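Local structure of glideosome-associated protein 50 (Plasmodium falciparum 3D7, 3TGH) at residues 130-136 against 148-154; 176-180 against 216-220; 187-193 against 309-314; 224-228 against 304-309. The protein forms part of the glideosome complex used in gliding motility and host cell invasion, and may anchor it to the parasite's inner membrane complex. All coordinates share one frame. Residue numbers count along the deposited sequence, not the author numbering.

Contact 1: residues 130-136 against 148-154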
# COMPACT_ATOMS: atom_id res chain seq x y z
N TYR A 130 10.77 0.25 1.85
CA TYR A 130 11.02 -0.21 3.21
C TYR A 130 11.42 -1.68 3.11
O TYR A 130 10.64 -2.52 2.67
CB TYR A 130 9.76 -0.03 4.06
CG TYR A 130 9.81 -0.69 5.43
CD1 TYR A 130 10.75 -0.30 6.37
CD2 TYR A 130 8.88 -1.67 5.78
CE1 TYR A 130 10.79 -0.90 7.63
CE2 TYR A 130 8.91 -2.27 7.04
CZ TYR A 130 9.86 -1.88 7.96
OH TYR A 130 9.89 -2.47 9.20
N PHE A 131 12.66 -1.97 3.49
CA PHE A 131 13.16 -3.34 3.46
C PHE A 131 13.25 -3.81 4.89
O PHE A 131 13.76 -3.10 5.75
CB PHE A 131 14.56 -3.38 2.83
CG PHE A 131 14.55 -3.36 1.33
CD1 PHE A 131 14.17 -2.22 0.64
CD2 PHE A 131 14.96 -4.48 0.61
CE1 PHE A 131 14.17 -2.20 -0.75
CE2 PHE A 131 14.97 -4.46 -0.78
CZ PHE A 131 14.57 -3.32 -1.46
N THR A 132 12.76 -5.02 5.14
CA THR A 132 12.79 -5.59 6.47
C THR A 132 13.05 -7.10 6.39
O THR A 132 13.26 -7.65 5.31
CB THR A 132 11.49 -5.27 7.24
OG1 THR A 132 11.64 -5.64 8.62
CG2 THR A 132 10.27 -5.98 6.62
N HIS A 133 13.08 -7.74 7.55
CA HIS A 133 13.36 -9.17 7.62
C HIS A 133 12.78 -9.76 8.90
O HIS A 133 12.50 -9.03 9.85
CB HIS A 133 14.87 -9.42 7.58
CG HIS A 133 15.61 -8.77 8.71
ND1 HIS A 133 16.00 -9.47 9.83
CD2 HIS A 133 16.00 -7.49 8.91
CE1 HIS A 133 16.62 -8.65 10.67
NE2 HIS A 133 16.63 -7.44 10.13
N PHE A 134 12.60 -11.08 8.90
CA PHE A 134 12.17 -11.80 10.09
C PHE A 134 12.75 -13.21 10.10
O PHE A 134 13.15 -13.72 9.06
CB PHE A 134 10.64 -11.82 10.19
CG PHE A 134 9.95 -12.53 9.05
CD1 PHE A 134 9.52 -13.85 9.19
CD2 PHE A 134 9.71 -11.88 7.85
CE1 PHE A 134 8.87 -14.50 8.15
CE2 PHE A 134 9.06 -12.53 6.80
CZ PHE A 134 8.64 -13.84 6.95
N THR A 135 12.80 -13.81 11.29
CA THR A 135 13.40 -15.14 11.47
C THR A 135 12.34 -16.24 11.39
O THR A 135 11.22 -16.06 11.86
CB THR A 135 14.12 -15.24 12.84
OG1 THR A 135 15.00 -14.13 13.01
CG2 THR A 135 14.92 -16.53 12.93
N VAL A 136 12.70 -17.37 10.79
CA VAL A 136 11.82 -18.54 10.72
C VAL A 136 12.57 -19.81 11.15
O VAL A 136 13.80 -19.81 11.26
CB VAL A 136 11.26 -18.75 9.29
CG1 VAL A 136 10.35 -17.59 8.91
CG2 VAL A 136 12.39 -18.91 8.29
N LYS A 148 16.71 -19.34 10.32
CA LYS A 148 16.75 -18.82 8.94
C LYS A 148 16.04 -17.47 8.85
O LYS A 148 15.00 -17.27 9.46
CB LYS A 148 16.07 -19.83 8.01
CG LYS A 148 16.20 -19.52 6.52
CD LYS A 148 15.26 -20.40 5.70
CE LYS A 148 15.51 -20.25 4.20
NZ LYS A 148 15.26 -18.87 3.70
N ASP A 149 16.60 -16.55 8.06
CA ASP A 149 16.03 -15.22 7.91
C ASP A 149 15.39 -15.03 6.53
O ASP A 149 15.99 -15.38 5.52
CB ASP A 149 17.09 -14.14 8.14
CG ASP A 149 17.06 -13.59 9.55
OD1 ASP A 149 16.88 -12.37 9.72
OD2 ASP A 149 17.19 -14.39 10.50
N LEU A 150 14.17 -14.49 6.51
CA LEU A 150 13.50 -14.12 5.27
C LEU A 150 13.38 -12.60 5.19
O LEU A 150 13.10 -11.95 6.19
CB LEU A 150 12.12 -14.78 5.18
CG LEU A 150 12.12 -16.30 5.04
CD1 LEU A 150 10.71 -16.87 5.14
CD2 LEU A 150 12.79 -16.73 3.74
N ALA A 151 13.60 -12.05 4.00
CA ALA A 151 13.61 -10.61 3.77
C ALA A 151 12.39 -10.21 2.96
O ALA A 151 12.03 -10.92 2.02
CB ALA A 151 14.89 -10.19 3.04
N ALA A 152 11.78 -9.09 3.32
CA ALA A 152 10.61 -8.56 2.61
C ALA A 152 10.89 -7.14 2.15
O ALA A 152 11.32 -6.29 2.94
CB ALA A 152 9.39 -8.58 3.52
N ALA A 153 10.66 -6.88 0.86
CA ALA A 153 10.79 -5.56 0.29
C ALA A 153 9.41 -4.98 0.04
O ALA A 153 8.61 -5.57 -0.66
CB ALA A 153 11.59 -5.60 -0.99
N PHE A 154 9.13 -3.83 0.65
CA PHE A 154 7.91 -3.07 0.43
C PHE A 154 8.28 -1.86 -0.41
O PHE A 154 9.13 -1.05 -0.02
CB PHE A 154 7.30 -2.64 1.77
CG PHE A 154 6.72 -3.79 2.54
CD1 PHE A 154 7.52 -4.58 3.34
CD2 PHE A 154 5.37 -4.10 2.44
CE1 PHE A 154 6.97 -5.65 4.05
CE2 PHE A 154 4.82 -5.16 3.14
CZ PHE A 154 5.62 -5.94 3.94
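Tyr130, already within strand 128-136, makes a pair of backbone hydrogen bonds with Phe154, 2.8 Å both from Tyr130 N to Phe154 O and from Phe154 N to Tyr130 O; their rings touch, Tyr130 CD2 lying 4.0 Å from Phe154 CD1. Phe131 turns to the other face and lays its ring over Ala153, a CH-pi contact with CB 3.9 Å from the ring centroid. Thr132 returns to the hydrogen-bonded register with Ala152 (2.9 Å for N to O each way). This is an antiparallel beta hairpin, its strands running at 157°, and strand 128-136 forms one edge of a seven-stranded sheet of the metallophosphoesterase fold. Strand 148-156 is the inner partner, bonded in turn to strand 192-196. His133, across from Ala151, reaches diagonally along its face so that ND1 donates to Asp149 OD1 at 3.0 Å. Phe134 pairs with Leu150 and covers it, Leu150 CB sitting 4.3 Å from the ring centroid; Leu281 of strand 275-282 also meets Phe134, on the buried side. Thr135 OG1 adds a weak 3.3 Å bond to Asp149 OD2. Val136 N bonds Lys148 O at 2.7 Å, while Val136 CG1 packs 3.9 Å from Leu150 CD1.

Contact 2: residues 176-180 against 216-220; sequences WNDLK and YLLPL
Build 176-180 as regular helix, with Lys180 N bonded to Trp176 O at 3.0 Å, and 216-220 as a turn leading into the helix that includes 218-220. The closest CA pairs are Trp176-Leu217 at 8.9 Å and Lys180-Leu220 at 7.2 Å, so side chains must bridge the gap. Trp176 does most of this: with chi1 -87° and chi2 109° its six-membered ring swings across, placing CH2 3.6 Å from Tyr216 CB and 4.0 Å from Leu217 CB, and CZ3 3.7 Å from Leu220 CD1. The methyl of Leu220 meets the indole edge, near its plane. Leu179, with chi1 off the wells at -146°, sends CD1 to within 3.6 Å of Leu217 CD2, the latter side chain being t at chi1. Leu220 (m, t) points toward the first helix, and its CD1 also lies 3.8 Å from CG of Lys180, whose chain is m at chi1 and then extended. A helix thus packs against a turn and the first residues of the next helix, beside a metal site: Trp176 stacks edge-to-face with His172, a metal ligand, and its side chain is about 5 Å from a bound cobalt ion. With Trp176 NE1 bonded to Leu162 O, the indole meets 216-220 through hydrocarbon, and the contact rests on apolar packing.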
# COMPACT_ATOMS: atom_id res chain seq x y z
N TRP A 176 10.07 6.73 -12.13
CA TRP A 176 10.16 5.49 -12.88
C TRP A 176 11.55 4.84 -12.70
O TRP A 176 11.65 3.64 -12.49
CB TRP A 176 9.88 5.71 -14.37
CG TRP A 176 8.42 5.64 -14.73
CD1 TRP A 176 7.60 6.68 -15.10
CD2 TRP A 176 7.60 4.47 -14.75
NE1 TRP A 176 6.33 6.22 -15.34
CE2 TRP A 176 6.30 4.87 -15.14
CE3 TRP A 176 7.83 3.11 -14.47
CZ2 TRP A 176 5.24 3.97 -15.26
CZ3 TRP A 176 6.78 2.22 -14.59
CH2 TRP A 176 5.50 2.65 -14.98
N ASN A 177 12.60 5.65 -12.78
CA ASN A 177 13.97 5.13 -12.65
C ASN A 177 14.24 4.60 -11.23
O ASN A 177 14.88 3.57 -11.06
CB ASN A 177 15.00 6.18 -13.05
CG ASN A 177 15.03 6.44 -14.55
OD1 ASN A 177 14.75 5.54 -15.35
ND2 ASN A 177 15.35 7.66 -14.95
N ASP A 178 13.73 5.30 -10.23
CA ASP A 178 13.85 4.82 -8.84
C ASP A 178 13.13 3.47 -8.66
O ASP A 178 13.66 2.55 -8.05
CB ASP A 178 13.32 5.85 -7.86
CG ASP A 178 14.25 7.05 -7.69
OD1 ASP A 178 15.36 7.05 -8.27
OD2 ASP A 178 13.88 8.00 -6.96
N LEU A 179 11.92 3.37 -9.21
CA LEU A 179 11.16 2.12 -9.17
C LEU A 179 11.96 0.96 -9.77
O LEU A 179 12.04 -0.12 -9.19
CB LEU A 179 9.83 2.28 -9.93
CG LEU A 179 8.58 1.52 -9.46
CD1 LEU A 179 7.67 1.20 -10.66
CD2 LEU A 179 8.85 0.28 -8.62
N LYS A 180 12.57 1.20 -10.94
CA LYS A 180 13.39 0.19 -11.59
C LYS A 180 14.58 -0.21 -10.72
O LYS A 180 14.90 -1.40 -10.63
CB LYS A 180 13.86 0.67 -12.97
CG LYS A 180 12.73 0.76 -14.00
CD LYS A 180 13.19 1.43 -15.30
CE LYS A 180 12.07 1.45 -16.33
NZ LYS A 180 12.43 2.19 -17.58
N TYR A 216 3.25 -0.39 -18.92
CA TYR A 216 4.52 0.15 -18.39
C TYR A 216 4.94 -0.38 -17.02
O TYR A 216 6.13 -0.55 -16.78
CB TYR A 216 4.48 1.68 -18.33
CG TYR A 216 4.46 2.32 -19.70
CD1 TYR A 216 5.58 2.27 -20.52
CD2 TYR A 216 3.33 2.97 -20.17
CE1 TYR A 216 5.57 2.85 -21.79
CE2 TYR A 216 3.31 3.55 -21.44
CZ TYR A 216 4.44 3.49 -22.24
OH TYR A 216 4.43 4.06 -23.49
N LEU A 217 3.99 -0.59 -16.12
CA LEU A 217 4.33 -0.98 -14.74
C LEU A 217 4.42 -2.50 -14.65
O LEU A 217 5.40 -3.04 -14.13
CB LEU A 217 3.28 -0.46 -13.75
CG LEU A 217 3.60 -0.11 -12.29
CD1 LEU A 217 2.39 -0.40 -11.40
CD2 LEU A 217 4.88 -0.76 -11.74
N LEU A 218 3.41 -3.19 -15.17
CA LEU A 218 3.31 -4.65 -15.00
C LEU A 218 4.54 -5.45 -15.45
O LEU A 218 4.95 -6.37 -14.75
CB LEU A 218 2.03 -5.20 -15.64
CG LEU A 218 1.76 -6.70 -15.43
CD1 LEU A 218 1.67 -7.05 -13.94
CD2 LEU A 218 0.47 -7.11 -16.15
N PRO A 219 5.13 -5.11 -16.61
CA PRO A 219 6.32 -5.85 -17.05
C PRO A 219 7.49 -5.77 -16.07
O PRO A 219 8.23 -6.75 -15.91
CB PRO A 219 6.68 -5.18 -18.38
CG PRO A 219 5.40 -4.61 -18.87
CD PRO A 219 4.70 -4.14 -17.63
N LEU A 220 7.66 -4.63 -15.40
CA LEU A 220 8.68 -4.48 -14.35
C LEU A 220 8.39 -5.36 -13.14
O LEU A 220 9.30 -5.93 -12.54
CB LEU A 220 8.80 -3.02 -13.89
CG LEU A 220 9.18 -1.97 -14.94
CD1 LEU A 220 9.18 -0.59 -14.30
CD2 LEU A 220 10.52 -2.26 -15.59

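Contact 3: residues 187-193 against 309-314; sequences KKIADFI and KKTLDK
Three polar links fix the irregular 309-314 segment against the end of a helix and the start of a strand. Helical geometry holds through Ile189; Ala190 (phi/psi -111/129°) leaves it, and strand begins at Phe192. The nearest CA pairs are Lys188-Leu312 at 4.3 Å and Ile189-Lys314 at 5.2 Å. Among backbone bonds, Asp313 N donates to Lys188 O at 2.7 Å, nearly linear at 172°, and Leu312 CA adds a CA-H...O contact of 3.4 Å to the same Lys188 O. Lysine ends supply the rest. Lys309, m then fully extended, carries NZ to Ala190 O at 2.8 Å. This is the alpha-to-beta corner of a beta-alpha-beta crossover: helix 169-189 joins parallel strands 148-156 and 192-196, and the segment after the last long strand lies along the exit turn. Lys314, m at chi1 and extended beyond, makes a 2.6 Å salt bridge from NZ to OD2 of Asp191 (chi1 m), whose OD2 also accepts from Ala151 N. A water bonds Asp191 OD1 at 2.6 Å and Lys314 NZ weakly at 3.3 Å. In van der Waals packing, Leu312 (m, t) sets CD2 against the corner's backbone, 3.6 Å from Ala190 O and 3.9 Å from Ile189 N.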
# COMPACT_ATOMS: atom_id res chain seq x y z
N LYS A 187 15.00 -7.97 -6.31
CA LYS A 187 15.27 -9.24 -7.02
C LYS A 187 16.44 -10.01 -6.44
O LYS A 187 16.45 -11.24 -6.44
CB LYS A 187 15.59 -8.97 -8.50
CG LYS A 187 14.39 -8.75 -9.36
CD LYS A 187 14.76 -8.12 -10.69
CE LYS A 187 15.43 -9.10 -11.62
NZ LYS A 187 15.68 -8.49 -12.96
N LYS A 188 17.44 -9.28 -5.97
CA LYS A 188 18.68 -9.88 -5.48
C LYS A 188 18.65 -10.22 -3.99
O LYS A 188 19.40 -11.09 -3.56
CB LYS A 188 19.85 -8.93 -5.76
CG LYS A 188 20.12 -8.66 -7.24
CD LYS A 188 20.77 -9.86 -7.92
CE LYS A 188 21.59 -9.44 -9.14
NZ LYS A 188 22.34 -10.60 -9.71
N ILE A 189 17.81 -9.54 -3.20
CA ILE A 189 17.88 -9.70 -1.74
C ILE A 189 16.57 -9.99 -1.00
O ILE A 189 16.60 -10.27 0.20
CB ILE A 189 18.59 -8.49 -1.07
CG1 ILE A 189 17.74 -7.22 -1.15
CG2 ILE A 189 19.97 -8.27 -1.70
CD1 ILE A 189 18.39 -6.02 -0.48
N ALA A 190 15.43 -9.94 -1.69
CA ALA A 190 14.14 -10.10 -1.03
C ALA A 190 13.43 -11.41 -1.39
O ALA A 190 13.26 -11.74 -2.57
CB ALA A 190 13.24 -8.91 -1.33
N ASP A 191 13.00 -12.14 -0.37
CA ASP A 191 12.22 -13.37 -0.55
C ASP A 191 10.77 -13.05 -0.88
O ASP A 191 10.07 -13.84 -1.54
CB ASP A 191 12.31 -14.23 0.70
CG ASP A 191 13.75 -14.54 1.08
OD1 ASP A 191 14.36 -15.44 0.45
OD2 ASP A 191 14.28 -13.86 1.98
N PHE A 192 10.32 -11.89 -0.40
CA PHE A 192 8.98 -11.36 -0.67
C PHE A 192 9.10 -9.93 -1.19
O PHE A 192 9.86 -9.13 -0.64
CB PHE A 192 8.15 -11.33 0.61
CG PHE A 192 7.93 -12.68 1.24
CD1 PHE A 192 8.65 -13.06 2.37
CD2 PHE A 192 6.97 -13.54 0.74
CE1 PHE A 192 8.43 -14.30 2.96
CE2 PHE A 192 6.74 -14.78 1.33
CZ PHE A 192 7.47 -15.16 2.44
N ILE A 193 8.32 -9.60 -2.22
CA ILE A 193 8.27 -8.22 -2.73
C ILE A 193 6.81 -7.81 -2.85
O ILE A 193 6.02 -8.49 -3.51
CB ILE A 193 8.96 -8.07 -4.10
CG1 ILE A 193 10.39 -8.63 -4.06
CG2 ILE A 193 9.01 -6.61 -4.53
CD1 ILE A 193 11.05 -8.71 -5.43
N LYS A 309 13.35 -18.65 -5.88
CA LYS A 309 14.06 -17.71 -6.75
C LYS A 309 15.47 -18.18 -7.06
O LYS A 309 16.15 -18.72 -6.18
CB LYS A 309 14.10 -16.33 -6.10
CG LYS A 309 12.73 -15.76 -5.79
CD LYS A 309 12.84 -14.33 -5.27
CE LYS A 309 11.47 -13.73 -5.02
NZ LYS A 309 11.57 -12.30 -4.68
N LYS A 310 15.91 -17.97 -8.30
CA LYS A 310 17.29 -18.26 -8.73
C LYS A 310 18.12 -16.98 -8.88
O LYS A 310 19.31 -17.03 -9.17
CB LYS A 310 17.30 -19.05 -10.05
CG LYS A 310 17.02 -20.53 -9.88
CD LYS A 310 16.79 -21.23 -11.22
CE LYS A 310 15.38 -21.00 -11.74
NZ LYS A 310 15.08 -21.85 -12.93
N THR A 311 17.47 -15.84 -8.66
CA THR A 311 18.10 -14.54 -8.82
C THR A 311 18.75 -14.01 -7.53
O THR A 311 19.50 -13.03 -7.58
CB THR A 311 17.07 -13.49 -9.32
OG1 THR A 311 17.74 -12.26 -9.63
CG2 THR A 311 16.00 -13.23 -8.27
N LEU A 312 18.47 -14.65 -6.39
CA LEU A 312 18.93 -14.13 -5.10
C LEU A 312 20.46 -14.19 -4.94
O LEU A 312 21.11 -15.14 -5.39
CB LEU A 312 18.26 -14.85 -3.93
CG LEU A 312 16.76 -14.63 -3.72
CD1 LEU A 312 16.29 -15.52 -2.58
CD2 LEU A 312 16.43 -13.17 -3.43
N ASP A 313 21.00 -13.17 -4.29
CA ASP A 313 22.43 -13.05 -4.05
C ASP A 313 22.62 -12.43 -2.67
O ASP A 313 23.25 -11.39 -2.51
CB ASP A 313 23.05 -12.18 -5.15
CG ASP A 313 24.56 -12.07 -5.04
OD1 ASP A 313 25.10 -10.99 -5.37
OD2 ASP A 313 25.21 -13.06 -4.64
N LYS A 314 22.04 -13.09 -1.66
CA LYS A 314 22.00 -12.54 -0.30
C LYS A 314 23.37 -12.44 0.36
O LYS A 314 23.55 -11.64 1.28
CB LYS A 314 21.08 -13.38 0.59
CG LYS A 314 19.60 -13.10 0.40
CD LYS A 314 18.79 -13.99 1.33
CE LYS A 314 17.41 -13.43 1.61
NZ LYS A 314 16.79 -14.14 2.76
O HOH W 1 16.33 -16.97 1.16

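Contact 4: residues 224-228 against 304-309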
# COMPACT_ATOMS: atom_id res chain seq x y z
N ALA A 224 10.61 -8.75 -11.93
CA ALA A 224 11.13 -8.86 -10.57
C ALA A 224 10.44 -9.93 -9.71
O ALA A 224 10.78 -10.09 -8.54
CB ALA A 224 11.06 -7.50 -9.87
N GLU A 225 9.49 -10.66 -10.28
CA GLU A 225 8.75 -11.72 -9.57
C GLU A 225 8.06 -11.20 -8.31
O GLU A 225 8.09 -11.84 -7.25
CB GLU A 225 9.67 -12.90 -9.24
CG GLU A 225 10.34 -13.53 -10.44
CD GLU A 225 10.92 -14.89 -10.12
OE1 GLU A 225 10.14 -15.84 -9.88
OE2 GLU A 225 12.16 -15.01 -10.08
N VAL A 226 7.43 -10.04 -8.44
CA VAL A 226 6.68 -9.43 -7.36
C VAL A 226 5.53 -10.35 -6.93
O VAL A 226 4.88 -10.99 -7.76
CB VAL A 226 6.15 -8.04 -7.79
CG1 VAL A 226 5.04 -7.54 -6.87
CG2 VAL A 226 7.32 -7.06 -7.88
N ASP A 227 5.30 -10.42 -5.62
CA ASP A 227 4.27 -11.29 -5.06
C ASP A 227 2.89 -10.64 -5.08
O ASP A 227 1.92 -11.24 -5.57
CB ASP A 227 4.65 -11.67 -3.63
CG ASP A 227 5.91 -12.50 -3.57
OD1 ASP A 227 5.89 -13.67 -4.02
OD2 ASP A 227 6.94 -11.98 -3.08
N LEU A 228 2.80 -9.42 -4.54
CA LEU A 228 1.55 -8.69 -4.40
C LEU A 228 1.69 -7.25 -4.91
O LEU A 228 2.65 -6.57 -4.58
CB LEU A 228 1.16 -8.57 -2.93
CG LEU A 228 0.28 -9.59 -2.22
CD1 LEU A 228 0.77 -10.99 -2.38
CD2 LEU A 228 0.20 -9.18 -0.75
N LEU A 304 -0.79 -17.36 -1.22
CA LEU A 304 0.20 -17.34 -2.28
C LEU A 304 1.46 -18.05 -1.78
O LEU A 304 1.98 -17.71 -0.73
CB LEU A 304 0.50 -15.89 -2.67
CG LEU A 304 1.22 -15.67 -4.01
CD1 LEU A 304 0.27 -15.95 -5.17
CD2 LEU A 304 1.76 -14.26 -4.11
N ASN A 305 1.93 -19.05 -2.53
CA ASN A 305 3.13 -19.79 -2.16
C ASN A 305 4.38 -18.93 -2.31
O ASN A 305 4.47 -18.12 -3.23
CB ASN A 305 3.28 -21.05 -3.01
CG ASN A 305 2.13 -22.03 -2.82
OD1 ASN A 305 1.54 -22.11 -1.75
ND2 ASN A 305 1.83 -22.80 -3.87
N ILE A 306 5.34 -19.11 -1.40
CA ILE A 306 6.63 -18.44 -1.52
C ILE A 306 7.33 -18.90 -2.80
O ILE A 306 7.24 -20.08 -3.17
CB ILE A 306 7.53 -18.71 -0.28
CG1 ILE A 306 8.73 -17.75 -0.26
CG2 ILE A 306 8.00 -20.17 -0.24
CD1 ILE A 306 9.52 -17.80 1.04
N LYS A 307 7.99 -17.98 -3.48
CA LYS A 307 8.65 -18.30 -4.75
C LYS A 307 10.02 -18.91 -4.49
O LYS A 307 10.68 -18.57 -3.52
CB LYS A 307 8.77 -17.06 -5.63
CG LYS A 307 7.43 -16.57 -6.16
CD LYS A 307 7.52 -15.19 -6.77
CE LYS A 307 6.20 -14.77 -7.42
NZ LYS A 307 5.04 -14.85 -6.48
N LYS A 308 10.41 -19.84 -5.36
CA LYS A 308 11.76 -20.41 -5.35
C LYS A 308 12.60 -19.63 -6.36
O LYS A 308 12.55 -19.92 -7.56
CB LYS A 308 11.71 -21.89 -5.69
CG LYS A 308 10.94 -22.74 -4.69
CD LYS A 308 10.94 -24.22 -5.07
CE LYS A 308 12.30 -24.87 -4.85
NZ LYS A 308 12.30 -26.32 -5.18
N LYS A 309 13.35 -18.65 -5.88
CA LYS A 309 14.06 -17.71 -6.75
C LYS A 309 15.47 -18.18 -7.06
O LYS A 309 16.15 -18.72 -6.18
CB LYS A 309 14.10 -16.33 -6.10
CG LYS A 309 12.73 -15.76 -5.79
CD LYS A 309 12.84 -14.33 -5.27
CE LYS A 309 11.47 -13.73 -5.02
NZ LYS A 309 11.57 -12.30 -4.68
O HOH W 2 12.50 -11.41 -7.22
O HOH W 3 8.84 -11.99 -4.68
O HOH W 4 11.06 -18.18 -9.06
O HOH W 5 7.80 -15.11 -2.73
O HOH W 6 4.74 -15.37 -1.84
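This is a largely polar, water-filled contact between two stretches of chain at the ends of two different sheets: 224-228 leads from helix 218-223 into strand 228-231, whereas the segment 304-309 runs off the end of strand 297-305. Their touching parts run in nearly opposite directions, 155° apart. The direct polar link is a salt bridge, Lys307 NZ to Asp227 OD1 at 2.9 Å; that ammonium also bonds Asp244 O. Lys307 gets there by crossing the turn, its CD passing 3.4 Å from Glu225 O. Glu225 has positive phi (57°) and marks a Schellman motif closing the preceding helix, which turns the chain towards the strand. The fold here is the two-sheet core of the metallophosphoesterase family, and one apolar pair, Leu304 CD2 to Leu228 CD1 at 3.8 Å, spans the gap between the sheets; the same Leu304 CD2 also packs 3.4 Å from Asp227 O. Water fills the rest. One molecule bonds Glu225 O (2.7 Å), Asp227 OD2 (2.5 Å) and Lys309 NZ (2.7 Å); a second joins Ala224 O (2.5 Å) to the same Lys309 NZ (2.8 Å), an ammonium that also donates to Ala190 O. A further water bridges Glu225 OE1 at 2.6 Å and Lys308 O at 2.7 Å. Asp227 OD2 is used again, accepting from Ile193 N of the neighbouring strand 192-196.

In the fold
From the N terminus, contact 1 comes first and closes the short loop of a hairpin at the edge of one sheet, in series with everything that follows. Helix 169-189 then enters contact 2 through its middle and contact 3 through its last turn. These two cross: contact 2 closes at 216-220, after contact 3 has opened at 187-193. Contact 4 opens just beyond and is nested inside the long loop that contact 3 closes. Contacts 3 and 4 share Lys309 and touch again where Asp227 meets Ile193; contact 3 also meets contact 1 through strands 148-156 and 192-196. The 304-314 chain thus ties the last strand of the other sheet to this helix-and-sheet layer.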